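Local coordinates for molybdopterin biosynthesis moeA protein (Pyrococcus horikoshii, PDB 1WU2) that probably takes part in molybdenum cofactor biosynthesis, acting on molybdopterin at the step where the metal is inserted, as in other MoeA proteins, at residues 182-192 and 224-235. Numbering follows the deposited sequence.
Sequences KPKVGIIITGS and FGEPILYGVLPD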
loop_
_atom_site.group_PDB
_atom_site.type_symbol
_atom_site.label_atom_id
_atom_site.label_comp_id
_atom_site.label_asym_id
_atom_site.label_seq_id
_atom_site.Cartn_x
_atom_site.Cartn_y
_atom_site.Cartn_z
ATOM N N LYS A 182 0.708 -5.273 -17.740
ATOM C CA LYS A 182 0.922 -3.922 -17.241
ATOM C C LYS A 182 0.863 -2.942 -18.403
ATOM O O LYS A 182 1.590 -3.117 -19.383
ATOM C CB LYS A 182 2.288 -3.805 -16.570
ATOM C CG LYS A 182 2.475 -4.696 -15.362
ATOM C CD LYS A 182 3.717 -4.294 -14.587
ATOM C CE LYS A 182 3.952 -5.196 -13.393
ATOM N NZ LYS A 182 5.088 -4.702 -12.571
ATOM N N PRO A 183 0.009 -1.921 -18.312
ATOM C CA PRO A 183 -0.026 -0.875 -19.337
ATOM C C PRO A 183 1.335 -0.211 -19.470
ATOM O O PRO A 183 1.929 0.179 -18.466
ATOM C CB PRO A 183 -1.056 0.127 -18.796
ATOM C CG PRO A 183 -1.871 -0.631 -17.821
ATOM C CD PRO A 183 -0.974 -1.673 -17.244
ATOM N N LYS A 184 1.831 -0.109 -20.694
ATOM C CA LYS A 184 3.072 0.599 -20.955
ATOM C C LYS A 184 2.781 2.098 -20.961
ATOM O O LYS A 184 1.932 2.562 -21.713
ATOM C CB LYS A 184 3.659 0.154 -22.293
ATOM C CG LYS A 184 4.079 -1.314 -22.325
ATOM C CD LYS A 184 4.176 -1.857 -23.758
ATOM C CE LYS A 184 3.693 -3.307 -23.877
ATOM N NZ LYS A 184 2.894 -3.534 -25.126
ATOM N N VAL A 185 3.476 2.844 -20.106
ATOM C CA VAL A 185 3.279 4.283 -19.965
ATOM C C VAL A 185 4.556 5.012 -20.363
ATOM O O VAL A 185 5.555 4.936 -19.657
ATOM C CB VAL A 185 2.930 4.649 -18.503
ATOM C CG1 VAL A 185 2.811 6.166 -18.318
ATOM C CG2 VAL A 185 1.658 3.948 -18.067
ATOM N N GLY A 186 4.515 5.718 -21.490
ATOM C CA GLY A 186 5.635 6.524 -21.938
ATOM C C GLY A 186 5.830 7.756 -21.070
ATOM O O GLY A 186 4.872 8.292 -20.519
ATOM N N ILE A 187 7.078 8.197 -20.948
ATOM C CA ILE A 187 7.424 9.372 -20.154
ATOM C C ILE A 187 8.398 10.242 -20.947
ATOM O O ILE A 187 9.554 9.864 -21.141
ATOM C CB ILE A 187 8.052 8.950 -18.799
ATOM C CG1 ILE A 187 7.023 8.209 -17.935
ATOM C CG2 ILE A 187 8.588 10.169 -18.051
ATOM C CD1 ILE A 187 7.585 7.626 -16.648
ATOM N N ILE A 188 7.918 11.395 -21.410
ATOM C CA ILE A 188 8.746 12.382 -22.100
ATOM C C ILE A 188 8.900 13.604 -21.214
ATOM O O ILE A 188 7.911 14.223 -20.858
ATOM C CB ILE A 188 8.082 12.842 -23.415
ATOM C CG1 ILE A 188 7.766 11.661 -24.327
ATOM C CG2 ILE A 188 8.984 13.829 -24.139
ATOM C CD1 ILE A 188 6.836 12.029 -25.476
ATOM N N ILE A 189 10.132 13.960 -20.869
ATOM C CA ILE A 189 10.390 15.209 -20.162
ATOM C C ILE A 189 10.779 16.262 -21.202
ATOM O O ILE A 189 11.413 15.938 -22.203
ATOM C CB ILE A 189 11.495 15.028 -19.087
ATOM C CG1 ILE A 189 10.976 14.302 -17.833
ATOM C CG2 ILE A 189 12.018 16.372 -18.624
ATOM C CD1 ILE A 189 9.972 13.199 -18.053
ATOM N N THR A 190 10.377 17.512 -20.976
ATOM C CA THR A 190 10.666 18.612 -21.903
ATOM C C THR A 190 11.197 19.827 -21.144
ATOM O O THR A 190 10.719 20.138 -20.052
ATOM C CB THR A 190 9.388 18.975 -22.719
ATOM O OG1 THR A 190 9.407 18.309 -23.989
ATOM C CG2 THR A 190 9.327 20.455 -23.095
ATOM N N GLY A 191 12.177 20.512 -21.736
ATOM C CA GLY A 191 12.777 21.698 -21.142
ATOM C C GLY A 191 14.279 21.774 -21.352
ATOM O O GLY A 191 15.008 20.877 -20.928
ATOM N N SER A 192 14.735 22.848 -21.998
ATOM C CA SER A 192 16.166 23.091 -22.232
ATOM C C SER A 192 16.859 23.495 -20.934
ATOM O O SER A 192 18.066 23.313 -20.770
ATOM C CB SER A 192 16.368 24.196 -23.274
ATOM O OG SER A 192 15.408 24.121 -24.311
ATOM N N PHE A 224 0.348 -0.209 -11.196
ATOM C CA PHE A 224 0.015 -1.239 -12.191
ATOM C C PHE A 224 0.725 -1.164 -13.543
ATOM O O PHE A 224 0.594 -2.088 -14.347
ATOM C CB PHE A 224 -1.503 -1.294 -12.422
ATOM C CG PHE A 224 -2.312 -1.107 -11.168
ATOM C CD1 PHE A 224 -2.098 -1.930 -10.065
ATOM C CD2 PHE A 224 -3.260 -0.095 -11.076
ATOM C CE1 PHE A 224 -2.828 -1.758 -8.898
ATOM C CE2 PHE A 224 -3.997 0.082 -9.909
ATOM C CZ PHE A 224 -3.780 -0.750 -8.819
ATOM N N GLY A 225 1.476 -0.090 -13.789
ATOM C CA GLY A 225 2.068 0.161 -15.092
ATOM C C GLY A 225 3.553 -0.141 -15.202
ATOM O O GLY A 225 4.241 -0.324 -14.200
ATOM N N GLU A 226 4.031 -0.195 -16.444
ATOM C CA GLU A 226 5.448 -0.325 -16.765
ATOM C C GLU A 226 5.905 0.983 -17.409
ATOM O O GLU A 226 5.513 1.276 -18.533
ATOM C CB GLU A 226 5.653 -1.481 -17.747
ATOM C CG GLU A 226 7.095 -1.705 -18.192
ATOM C CD GLU A 226 7.221 -2.731 -19.311
ATOM O OE1 GLU A 226 6.186 -3.204 -19.832
ATOM O OE2 GLU A 226 8.368 -3.065 -19.677
ATOM N N PRO A 227 6.722 1.775 -16.716
ATOM C CA PRO A 227 7.200 3.042 -17.278
ATOM C C PRO A 227 8.293 2.819 -18.320
ATOM O O PRO A 227 9.150 1.957 -18.131
ATOM C CB PRO A 227 7.761 3.777 -16.061
ATOM C CG PRO A 227 8.197 2.701 -15.147
ATOM C CD PRO A 227 7.267 1.539 -15.368
ATOM N N ILE A 228 8.246 3.590 -19.403
ATOM C CA ILE A 228 9.242 3.515 -20.462
ATOM C C ILE A 228 9.785 4.916 -20.725
ATOM O O ILE A 228 9.045 5.806 -21.140
ATOM C CB ILE A 228 8.619 2.905 -21.733
ATOM C CG1 ILE A 228 8.413 1.396 -21.548
ATOM C CG2 ILE A 228 9.504 3.146 -22.957
ATOM C CD1 ILE A 228 7.105 0.896 -22.081
ATOM N N LEU A 229 11.081 5.095 -20.484
ATOM C CA LEU A 229 11.731 6.397 -20.584
ATOM C C LEU A 229 12.131 6.710 -22.017
ATOM O O LEU A 229 12.779 5.896 -22.678
ATOM C CB LEU A 229 12.993 6.433 -19.722
ATOM C CG LEU A 229 12.842 6.295 -18.204
ATOM C CD1 LEU A 229 12.851 4.831 -17.775
ATOM C CD2 LEU A 229 13.955 7.072 -17.505
ATOM N N TYR A 230 11.747 7.892 -22.488
ATOM C CA TYR A 230 12.244 8.427 -23.752
ATOM C C TYR A 230 13.208 9.594 -23.514
ATOM O O TYR A 230 13.719 10.186 -24.462
ATOM C CB TYR A 230 11.076 8.840 -24.643
ATOM C CG TYR A 230 10.230 7.661 -25.061
ATOM C CD1 TYR A 230 10.482 6.984 -26.252
ATOM C CD2 TYR A 230 9.193 7.209 -24.256
ATOM C CE1 TYR A 230 9.714 5.892 -26.635
ATOM C CE2 TYR A 230 8.420 6.119 -24.628
ATOM C CZ TYR A 230 8.687 5.460 -25.821
ATOM O OH TYR A 230 7.924 4.379 -26.204
ATOM N N GLY A 231 13.456 9.906 -22.243
ATOM C CA GLY A 231 14.481 10.857 -21.852
ATOM C C GLY A 231 14.050 12.312 -21.841
ATOM O O GLY A 231 12.904 12.643 -22.152
ATOM N N VAL A 232 14.996 13.174 -21.472
ATOM C CA VAL A 232 14.794 14.620 -21.451
ATOM C C VAL A 232 15.092 15.179 -22.836
ATOM O O VAL A 232 16.118 14.857 -23.434
ATOM C CB VAL A 232 15.724 15.307 -20.421
ATOM C CG1 VAL A 232 15.464 16.812 -20.370
ATOM C CG2 VAL A 232 15.556 14.684 -19.039
ATOM N N LEU A 233 14.193 16.024 -23.333
ATOM C CA LEU A 233 14.302 16.603 -24.670
ATOM C C LEU A 233 14.402 18.127 -24.572
ATOM O O LEU A 233 13.890 18.711 -23.620
ATOM C CB LEU A 233 13.070 16.235 -25.502
ATOM C CG LEU A 233 13.062 14.912 -26.276
ATOM C CD1 LEU A 233 13.735 13.775 -25.515
ATOM C CD2 LEU A 233 11.630 14.542 -26.622
ATOM N N PRO A 234 15.042 18.777 -25.543
ATOM C CA PRO A 234 15.059 20.245 -25.578
ATOM C C PRO A 234 13.743 20.816 -26.108
ATOM O O PRO A 234 12.958 20.086 -26.717
ATOM C CB PRO A 234 16.215 20.574 -26.538
ATOM C CG PRO A 234 16.782 19.254 -26.995
ATOM C CD PRO A 234 15.782 18.194 -26.677
ATOM N N ASP A 235 13.513 22.103 -25.862
ATOM C CA ASP A 235 12.367 22.813 -26.426
ATOM C C ASP A 235 12.596 23.014 -27.925
ATOM O O ASP A 235 13.218 23.990 -28.348
ATOM C CB ASP A 235 12.163 24.163 -25.727
ATOM C CG ASP A 235 11.684 24.014 -24.289
ATOM O OD1 ASP A 235 12.256 24.678 -23.394
ATOM O OD2 ASP A 235 10.739 23.260 -23.960
HETATM O O HOH W 1 3.639 -1.931 -11.666
HETATM O O HOH W 2 3.935 -4.434 -20.127
HETATM O O HOH W 3 6.672 -2.293 -14.075
HETATM O O HOH W 4 12.427 9.761 -19.154
#
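Ile187 runs alongside the Pro227 ring, the two pointing the same way, on one face of a parallel strand pair at the edge of the sheet in the probable molybdopterin-binding domain. The chain leaves 184-190, passes through helix 212-222 and returns in parallel as 226-233, a beta-alpha-beta crossover; the helix packs on this face against Val185, Pro227 and Leu229. Here Ile187 CD1 meets Pro227 CB at 3.9 Å. Further along, Ile189 holds CG2 anti to its own N (chi1 -76° places CG1 beside that N), which turns CG2 to both Val232 methyls. On the other face Ile228 flanks Lys184, its CD1 3.5 Å from Lys184 CB, while Tyr230 sets its ring edge, through CE2, against Gly186 CA. That edge leaves little room for a side chain at Gly186, and the phenol OH is hydrogen-bonded to Glu250 and Asn249. A beta bulge at Tyr230 and Gly231 shifts the register by one: Tyr230 N donates to Ile187 O at 3.2 Å, but Ile189 N takes Gly231 O only weakly. Past the bulge, the side chains of Leu233 and Ile188 cross at a slant, with Leu233 CD2 3.7 Å from Ile188 CG2. At the far end Asp235 N gives a nearly straight bond to Ser192 OG (3.2 Å, 165°), and Asp235 OD1 weakly accepts from both Ser192 N and Ser192 OG. With an alanine here, Asp235 N would probably lose its acceptor and OD1 one of two weak donors. Asp235 OD2 lies 3.3 Å from Thr190 CG2.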